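PDB 3QTG: pyruvate kinase from Pyrobaculum aerophilum, which catalyses the last step of glycolysis, the interconversion of phosphoenolpyruvate plus ADP and pyruvate plus ATP, with the help of a divalent metal ion. Local coordinates for residues 268-273 with 312-317; 365-370 with 388-393. All blocks are in the same frame, centred on the assembly; numbering follows the deposited sequence.

Contact 1 (268-273 with 312-317)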
ATOM      1  N   ILE A 268      23.070 -14.113   9.112  1.00 37.66           N
ATOM      2  CA  ILE A 268      22.178 -14.301   7.977  1.00 37.98           C
ATOM      3  C   ILE A 268      21.393 -15.642   8.022  1.00 36.69           C
ATOM      4  O   ILE A 268      20.214 -15.682   7.677  1.00 36.58           O
ATOM      5  CB  ILE A 268      22.918 -14.035   6.626  1.00 39.14           C
ATOM      6  CG1 ILE A 268      22.712 -12.578   6.198  1.00 41.04           C
ATOM      7  CG2 ILE A 268      22.447 -14.966   5.495  1.00 40.66           C
ATOM      8  CD1 ILE A 268      21.295 -12.024   6.545  1.00 44.20           C
ATOM      9  N   VAL A 269      22.040 -16.714   8.481  1.00 35.69           N
ATOM     10  CA  VAL A 269      21.396 -18.018   8.592  1.00 35.35           C
ATOM     11  C   VAL A 269      20.320 -17.997   9.694  1.00 34.94           C
ATOM     12  O   VAL A 269      19.216 -18.460   9.470  1.00 34.46           O
ATOM     13  CB  VAL A 269      22.447 -19.185   8.787  1.00 35.45           C
ATOM     14  CG1 VAL A 269      21.779 -20.472   9.187  1.00 35.44           C
ATOM     15  CG2 VAL A 269      23.268 -19.401   7.521  1.00 35.31           C
ATOM     16  N   GLN A 270      20.644 -17.442  10.867  1.00 34.85           N
ATOM     17  CA  GLN A 270      19.662 -17.209  11.921  1.00 35.58           C
ATOM     18  C   GLN A 270      18.454 -16.435  11.388  1.00 35.54           C
ATOM     19  O   GLN A 270      17.304 -16.811  11.619  1.00 35.07           O
ATOM     20  CB  GLN A 270      20.287 -16.432  13.083  1.00 34.35           C
ATOM     21  CG  GLN A 270      19.272 -16.093  14.182  1.00 37.21           C
ATOM     22  CD  GLN A 270      19.904 -15.460  15.418  1.00 38.66           C
ATOM     23  OE1 GLN A 270      21.000 -15.849  15.848  1.00 45.93           O
ATOM     24  NE2 GLN A 270      19.220 -14.482  15.993  1.00 38.75           N
ATOM     25  N   ARG A 271      18.720 -15.341  10.680  1.00 36.33           N
ATOM     26  CA  ARG A 271      17.637 -14.533  10.136  1.00 37.58           C
ATOM     27  C   ARG A 271      16.774 -15.358   9.189  1.00 37.56           C
ATOM     28  O   ARG A 271      15.554 -15.315   9.277  1.00 37.76           O
ATOM     29  CB  ARG A 271      18.203 -13.288   9.442  1.00 38.47           C
ATOM     30  CG  ARG A 271      17.176 -12.311   9.011  1.00 41.59           C
ATOM     31  CD  ARG A 271      17.797 -11.231   8.124  1.00 47.82           C
ATOM     32  NE  ARG A 271      18.517 -10.230   8.897  1.00 48.63           N
ATOM     33  CZ  ARG A 271      18.997  -9.101   8.382  1.00 50.77           C
ATOM     34  NH1 ARG A 271      18.839  -8.836   7.091  1.00 51.53           N
ATOM     35  NH2 ARG A 271      19.630  -8.231   9.159  1.00 49.85           N
ATOM     36  N   ARG A 272      17.400 -16.129   8.302  1.00 37.50           N
ATOM     37  CA  ARG A 272      16.642 -16.946   7.357  1.00 38.86           C
ATOM     38  C   ARG A 272      15.781 -18.037   8.040  1.00 36.41           C
ATOM     39  O   ARG A 272      14.643 -18.275   7.623  1.00 35.49           O
ATOM     40  CB  ARG A 272      17.543 -17.518   6.242  1.00 39.10           C
ATOM     41  CG  ARG A 272      16.899 -18.672   5.442  1.00 43.58           C
ATOM     42  CD  ARG A 272      17.504 -18.857   4.008  1.00 44.51           C
ATOM     43  NE  ARG A 272      18.767 -19.612   4.011  1.00 53.20           N
ATOM     44  CZ  ARG A 272      19.990 -19.066   4.038  1.00 55.23           C
ATOM     45  NH1 ARG A 272      20.144 -17.741   4.072  1.00 58.07           N
ATOM     46  NH2 ARG A 272      21.066 -19.850   4.039  1.00 54.11           N
ATOM     47  N   ILE A 273      16.302 -18.678   9.085  1.00 35.17           N
ATOM     48  CA  ILE A 273      15.498 -19.651   9.840  1.00 33.40           C
ATOM     49  C   ILE A 273      14.274 -19.002  10.502  1.00 33.34           C
ATOM     50  O   ILE A 273      13.156 -19.550  10.460  1.00 31.47           O
ATOM     51  CB  ILE A 273      16.314 -20.434  10.911  1.00 33.77           C
ATOM     52  CG1 ILE A 273      17.440 -21.273  10.261  1.00 33.23           C
ATOM     53  CG2 ILE A 273      15.361 -21.334  11.703  1.00 31.69           C
ATOM     54  CD1 ILE A 273      18.650 -21.572  11.162  1.00 32.71           C
ATOM     55  N   ALA A 312      15.578 -11.070  20.137  1.00 36.12           N
ATOM     56  CA  ALA A 312      14.198 -10.924  20.599  1.00 36.67           C
ATOM     57  C   ALA A 312      13.334  -9.986  19.727  1.00 37.18           C
ATOM     58  O   ALA A 312      12.156 -10.288  19.495  1.00 36.87           O
ATOM     59  CB  ALA A 312      14.138 -10.502  22.080  1.00 35.51           C
ATOM     60  N   SER A 313      13.918  -8.872  19.264  1.00 37.98           N
ATOM     61  CA  SER A 313      13.252  -7.908  18.359  1.00 39.50           C
ATOM     62  C   SER A 313      12.725  -8.493  17.070  1.00 39.27           C
ATOM     63  O   SER A 313      11.755  -7.981  16.520  1.00 38.48           O
ATOM     64  CB  SER A 313      14.206  -6.778  17.963  1.00 39.87           C
ATOM     65  OG  SER A 313      14.374  -5.905  19.048  1.00 44.37           O
ATOM     66  N   MET A 314      13.398  -9.533  16.570  1.00 39.82           N
ATOM     67  CA  MET A 314      12.984 -10.221  15.345  1.00 41.48           C
ATOM     68  C   MET A 314      11.620 -10.862  15.520  1.00 38.77           C
ATOM     69  O   MET A 314      10.966 -11.209  14.546  1.00 38.15           O
ATOM     70  CB  MET A 314      13.962 -11.335  14.987  1.00 41.05           C
ATOM     71  CG  MET A 314      15.307 -10.919  14.446  1.00 44.99           C
ATOM     72  SD  MET A 314      16.154 -12.422  13.850  1.00 49.01           S
ATOM     73  CE  MET A 314      15.442 -12.499  12.209  1.00 49.96           C
ATOM     74  N   GLY A 315      11.211 -11.049  16.771  1.00 37.51           N
ATOM     75  CA  GLY A 315       9.894 -11.601  17.077  1.00 36.02           C
ATOM     76  C   GLY A 315       9.869 -13.108  17.300  1.00 35.46           C
ATOM     77  O   GLY A 315       8.837 -13.730  17.097  1.00 35.09           O
ATOM     78  N   VAL A 316      10.982 -13.688  17.762  1.00 34.34           N
ATOM     79  CA  VAL A 316      11.006 -15.110  18.145  1.00 33.51           C
ATOM     80  C   VAL A 316      10.065 -15.364  19.327  1.00 33.01           C
ATOM     81  O   VAL A 316       9.856 -14.458  20.155  1.00 33.16           O
ATOM     82  CB  VAL A 316      12.457 -15.599  18.502  1.00 33.84           C
ATOM     83  CG1 VAL A 316      13.377 -15.449  17.294  1.00 32.91           C
ATOM     84  CG2 VAL A 316      13.027 -14.831  19.721  1.00 32.03           C
ATOM     85  N   ASP A 317       9.510 -16.578  19.415  1.00 31.91           N
ATOM     86  CA  ASP A 317       8.638 -16.952  20.533  1.00 31.49           C
ATOM     87  C   ASP A 317       9.406 -17.082  21.844  1.00 31.78           C
ATOM     88  O   ASP A 317       8.876 -16.745  22.903  1.00 32.36           O
ATOM     89  CB  ASP A 317       7.950 -18.308  20.315  1.00 31.56           C
ATOM     90  CG  ASP A 317       7.011 -18.329  19.137  1.00 31.84           C
ATOM     91  OD1 ASP A 317       5.772 -18.388  19.351  1.00 30.46           O
ATOM     92  OD2 ASP A 317       7.511 -18.332  18.002  1.00 32.02           O
TER
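M314 reaches across to helix 266-279 and sets its terminal methyl on R271. M314 CE lies 3.6 Å from R271 CA and 3.6 Å from R271 CG. The methyl thus rests on the root of the arginine, not on its charged end. The two side chains cross at about a right angle. M314 starts out with CG anti to the carbonyl carbon (chi1 -73°), runs on extended, and bends only at chi3 (85°). That last bend turns CE onto the helix. M314 also packs on V274 and H275, further along that helix. The thioether sulfur lies beside Q270, with M314 SD 4.3 Å from Q270 NE2, a loose approach. The amide of Q270 is held by other partners: NE2 bonds to T311 OG1 and OE1 to R254 NH2.

R271 leaves its helix with CG anti to the backbone N (chi1 -172°) and bends at chi3. Its guanidinium is carried to the second subunit, where NH2 bonds to S313 OG and NH1 to E346 O of that chain. One side chain therefore serves both an internal packing contact and a subunit interface. Beyond M314, G315 has positive phi as the chain turns toward strand 318-321. The contact joins the helix before the seventh strand of the TIM barrel to the chain segment leading from helix 302-313 into the eighth.

Contact 2 (365-370 with 388-393)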
ATOM      1  N   GLY A 365      -7.593 -10.864  11.446  1.00 39.45           N
ATOM      2  CA  GLY A 365      -8.559  -9.768  11.589  1.00 39.50           C
ATOM      3  C   GLY A 365      -8.786  -9.395  13.042  1.00 39.27           C
ATOM      4  O   GLY A 365      -8.833  -8.224  13.377  1.00 39.21           O
ATOM      5  N   LEU A 366      -8.895 -10.401  13.907  1.00 39.37           N
ATOM      6  CA  LEU A 366      -8.938 -10.192  15.360  1.00 39.70           C
ATOM      7  C   LEU A 366      -7.731  -9.463  15.951  1.00 39.00           C
ATOM      8  O   LEU A 366      -7.883  -8.541  16.766  1.00 39.13           O
ATOM      9  CB  LEU A 366      -9.133 -11.512  16.091  1.00 40.33           C
ATOM     10  CG  LEU A 366     -10.451 -11.633  16.841  1.00 43.39           C
ATOM     11  CD1 LEU A 366     -11.672 -11.297  15.937  1.00 45.54           C
ATOM     12  CD2 LEU A 366     -10.526 -13.021  17.399  1.00 44.68           C
ATOM     13  N   VAL A 367      -6.539  -9.879  15.545  1.00 38.99           N
ATOM     14  CA  VAL A 367      -5.296  -9.315  16.075  1.00 38.67           C
ATOM     15  C   VAL A 367      -5.175  -7.829  15.671  1.00 39.82           C
ATOM     16  O   VAL A 367      -4.854  -6.987  16.506  1.00 38.96           O
ATOM     17  CB  VAL A 367      -4.070 -10.137  15.612  1.00 38.37           C
ATOM     18  CG1 VAL A 367      -2.767  -9.336  15.761  1.00 37.44           C
ATOM     19  CG2 VAL A 367      -4.011 -11.480  16.364  1.00 36.06           C
ATOM     20  N   GLU A 368      -5.448  -7.536  14.400  1.00 40.79           N
ATOM     21  CA  GLU A 368      -5.415  -6.172  13.879  1.00 43.82           C
ATOM     22  C   GLU A 368      -6.497  -5.320  14.511  1.00 44.16           C
ATOM     23  O   GLU A 368      -6.266  -4.156  14.813  1.00 44.72           O
ATOM     24  CB  GLU A 368      -5.513  -6.168  12.345  1.00 43.65           C
ATOM     25  CG  GLU A 368      -4.292  -6.848  11.733  1.00 45.50           C
ATOM     26  CD  GLU A 368      -4.273  -6.912  10.217  1.00 47.91           C
ATOM     27  OE1 GLU A 368      -5.347  -6.795   9.563  1.00 52.60           O
ATOM     28  OE2 GLU A 368      -3.152  -7.115   9.686  1.00 51.96           O
ATOM     29  N   LEU A 369      -7.659  -5.915  14.766  1.00 44.92           N
ATOM     30  CA  LEU A 369      -8.710  -5.202  15.455  1.00 45.75           C
ATOM     31  C   LEU A 369      -8.257  -4.843  16.861  1.00 44.95           C
ATOM     32  O   LEU A 369      -8.308  -3.683  17.237  1.00 45.61           O
ATOM     33  CB  LEU A 369     -10.035  -5.987  15.454  1.00 46.11           C
ATOM     34  CG  LEU A 369     -11.243  -5.336  16.160  1.00 47.66           C
ATOM     35  CD1 LEU A 369     -11.797  -4.103  15.400  1.00 46.80           C
ATOM     36  CD2 LEU A 369     -12.347  -6.394  16.381  1.00 46.97           C
ATOM     37  N   ALA A 370      -7.786  -5.814  17.631  1.00 44.69           N
ATOM     38  CA  ALA A 370      -7.306  -5.521  18.983  1.00 44.49           C
ATOM     39  C   ALA A 370      -6.213  -4.451  18.982  1.00 44.62           C
ATOM     40  O   ALA A 370      -6.192  -3.599  19.850  1.00 44.88           O
ATOM     41  CB  ALA A 370      -6.830  -6.774  19.685  1.00 43.51           C
ATOM     42  N   ARG A 388      -2.687 -20.520  19.646  1.00 34.16           N
ATOM     43  CA  ARG A 388      -1.557 -20.556  18.707  1.00 34.85           C
ATOM     44  C   ARG A 388      -1.791 -19.809  17.384  1.00 34.52           C
ATOM     45  O   ARG A 388      -0.884 -19.141  16.879  1.00 34.42           O
ATOM     46  CB  ARG A 388      -1.151 -22.002  18.413  1.00 35.05           C
ATOM     47  CG  ARG A 388      -0.379 -22.664  19.566  1.00 36.14           C
ATOM     48  CD  ARG A 388      -0.120 -24.149  19.255  1.00 38.37           C
ATOM     49  NE  ARG A 388       0.202 -24.907  20.468  1.00 43.00           N
ATOM     50  CZ  ARG A 388       1.447 -25.175  20.850  1.00 45.91           C
ATOM     51  NH1 ARG A 388       2.478 -24.760  20.107  1.00 46.29           N
ATOM     52  NH2 ARG A 388       1.671 -25.868  21.962  1.00 45.86           N
ATOM     53  N   ARG A 389      -2.981 -19.933  16.806  1.00 33.91           N
ATOM     54  CA  ARG A 389      -3.243 -19.224  15.565  1.00 35.04           C
ATOM     55  C   ARG A 389      -3.210 -17.695  15.783  1.00 34.07           C
ATOM     56  O   ARG A 389      -2.758 -16.958  14.927  1.00 34.13           O
ATOM     57  CB  ARG A 389      -4.555 -19.677  14.931  1.00 35.06           C
ATOM     58  CG  ARG A 389      -4.798 -19.075  13.543  1.00 37.32           C
ATOM     59  CD  ARG A 389      -6.157 -19.460  12.963  1.00 37.13           C
ATOM     60  NE  ARG A 389      -6.479 -20.862  13.201  1.00 42.23           N
ATOM     61  CZ  ARG A 389      -6.041 -21.880  12.472  1.00 46.27           C
ATOM     62  NH1 ARG A 389      -6.388 -23.124  12.810  1.00 46.19           N
ATOM     63  NH2 ARG A 389      -5.258 -21.669  11.414  1.00 47.77           N
ATOM     64  N   ILE A 390      -3.670 -17.233  16.934  1.00 33.88           N
ATOM     65  CA  ILE A 390      -3.600 -15.813  17.266  1.00 33.81           C
ATOM     66  C   ILE A 390      -2.153 -15.380  17.444  1.00 33.43           C
ATOM     67  O   ILE A 390      -1.743 -14.360  16.877  1.00 32.82           O
ATOM     68  CB  ILE A 390      -4.458 -15.444  18.521  1.00 34.13           C
ATOM     69  CG1 ILE A 390      -5.940 -15.326  18.125  1.00 36.12           C
ATOM     70  CG2 ILE A 390      -3.979 -14.119  19.145  1.00 32.71           C
ATOM     71  CD1 ILE A 390      -6.888 -15.609  19.249  1.00 37.85           C
ATOM     72  N   ALA A 391      -1.396 -16.159  18.222  1.00 32.38           N
ATOM     73  CA  ALA A 391       0.007 -15.843  18.522  1.00 32.19           C
ATOM     74  C   ALA A 391       0.878 -15.665  17.298  1.00 32.08           C
ATOM     75  O   ALA A 391       1.782 -14.820  17.292  1.00 32.00           O
ATOM     76  CB  ALA A 391       0.624 -16.887  19.465  1.00 30.53           C
ATOM     77  N   LYS A 392       0.625 -16.453  16.257  1.00 32.28           N
ATOM     78  CA  LYS A 392       1.524 -16.420  15.092  1.00 32.81           C
ATOM     79  C   LYS A 392       1.431 -15.109  14.345  1.00 32.86           C
ATOM     80  O   LYS A 392       2.324 -14.789  13.568  1.00 32.07           O
ATOM     81  CB  LYS A 392       1.293 -17.596  14.143  1.00 32.55           C
ATOM     82  CG  LYS A 392       0.034 -17.522  13.326  1.00 34.24           C
ATOM     83  CD  LYS A 392      -0.206 -18.831  12.601  1.00 34.93           C
ATOM     84  CE  LYS A 392      -1.211 -18.607  11.493  1.00 37.49           C
ATOM     85  NZ  LYS A 392      -1.542 -19.880  10.840  1.00 38.89           N
ATOM     86  N   PHE A 393       0.345 -14.356  14.575  1.00 33.37           N
ATOM     87  CA  PHE A 393       0.212 -13.039  13.957  1.00 34.13           C
ATOM     88  C   PHE A 393       0.811 -11.974  14.832  1.00 34.46           C
ATOM     89  O   PHE A 393       0.681 -10.804  14.522  1.00 35.50           O
ATOM     90  CB  PHE A 393      -1.251 -12.712  13.591  1.00 34.54           C
ATOM     91  CG  PHE A 393      -1.794 -13.593  12.498  1.00 34.91           C
ATOM     92  CD1 PHE A 393      -1.449 -13.369  11.167  1.00 34.98           C
ATOM     93  CD2 PHE A 393      -2.614 -14.672  12.808  1.00 33.43           C
ATOM     94  CE1 PHE A 393      -1.942 -14.204  10.161  1.00 35.05           C
ATOM     95  CE2 PHE A 393      -3.110 -15.489  11.823  1.00 32.51           C
ATOM     96  CZ  PHE A 393      -2.776 -15.245  10.491  1.00 34.54           C
TER
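V367 and I390 mark the closest approach of the two backbones, with V367 CA 6.8 Å from I390 CA. Residues 365-370 are helical throughout and belong to helix 358-373. Residues 388-391 are helical and belong to helix 385-391; F393 lies in the turn that follows. Within this turn F393 N bonds to I390 O at 3.1 Å, three residues back, while K392 N still bonds to R388 O four residues back.

The contact is apolar and centres on V367. Its CB points at the other segment. CG2 makes most of the contact, and CG1 adds one approach to F393 O. The valine torsion (chi1 162°) sets CG2 anti to the carbonyl carbon, beside the backbone N, and so directs it at I390. V367 CG2 meets I390 CG2 at 3.8 Å, branch methyl against branch methyl. V367 CG2 also lies 3.7 Å from I390 O, so the valine packs on backbone as well as side chain. V367 CG2 is 4.1 Å from F393 CB. V367 CG1 lies 3.9 Å from F393 O. F393 adds its CB and carbonyl here, while its ring leads away, with CG anti to the carbonyl carbon (chi1 -67°), to pack on A363, K364 and P353. V367 and I390 are both buried.

L369 packs on F362 of the third subunit. Salt bridges from R389 NH2 and K392 NZ to D360 OD1 tie residues 388-393 to helix 358-373. Beneath them runs the sheet of the alpha/beta domain. V367 and I390 both rest on I377 of strand 376-380, and I390 also touches V379. L366 packs on V445 and T447 of strand 444-448.

Overall arrangement
Contact 1 lies in the barrel domain and contact 2 in the alpha/beta domain that follows it in sequence. Their centres are 20 Å apart. Their nearest atoms are about 5 Å apart, so they do not touch. R394, next after 388-393, links the two regions: it forms a salt bridge to D317 and bonds to G315 O, and its NH1 bonds to A391 O. Contact 1 is nearer the active site. The side chain of Q270 is about 9 Å from that of T288, a probable substrate-binding residue by family resemblance. Contact 2 lies away from the annotated sites. Each region also meets a different neighbouring subunit of the homotetramer.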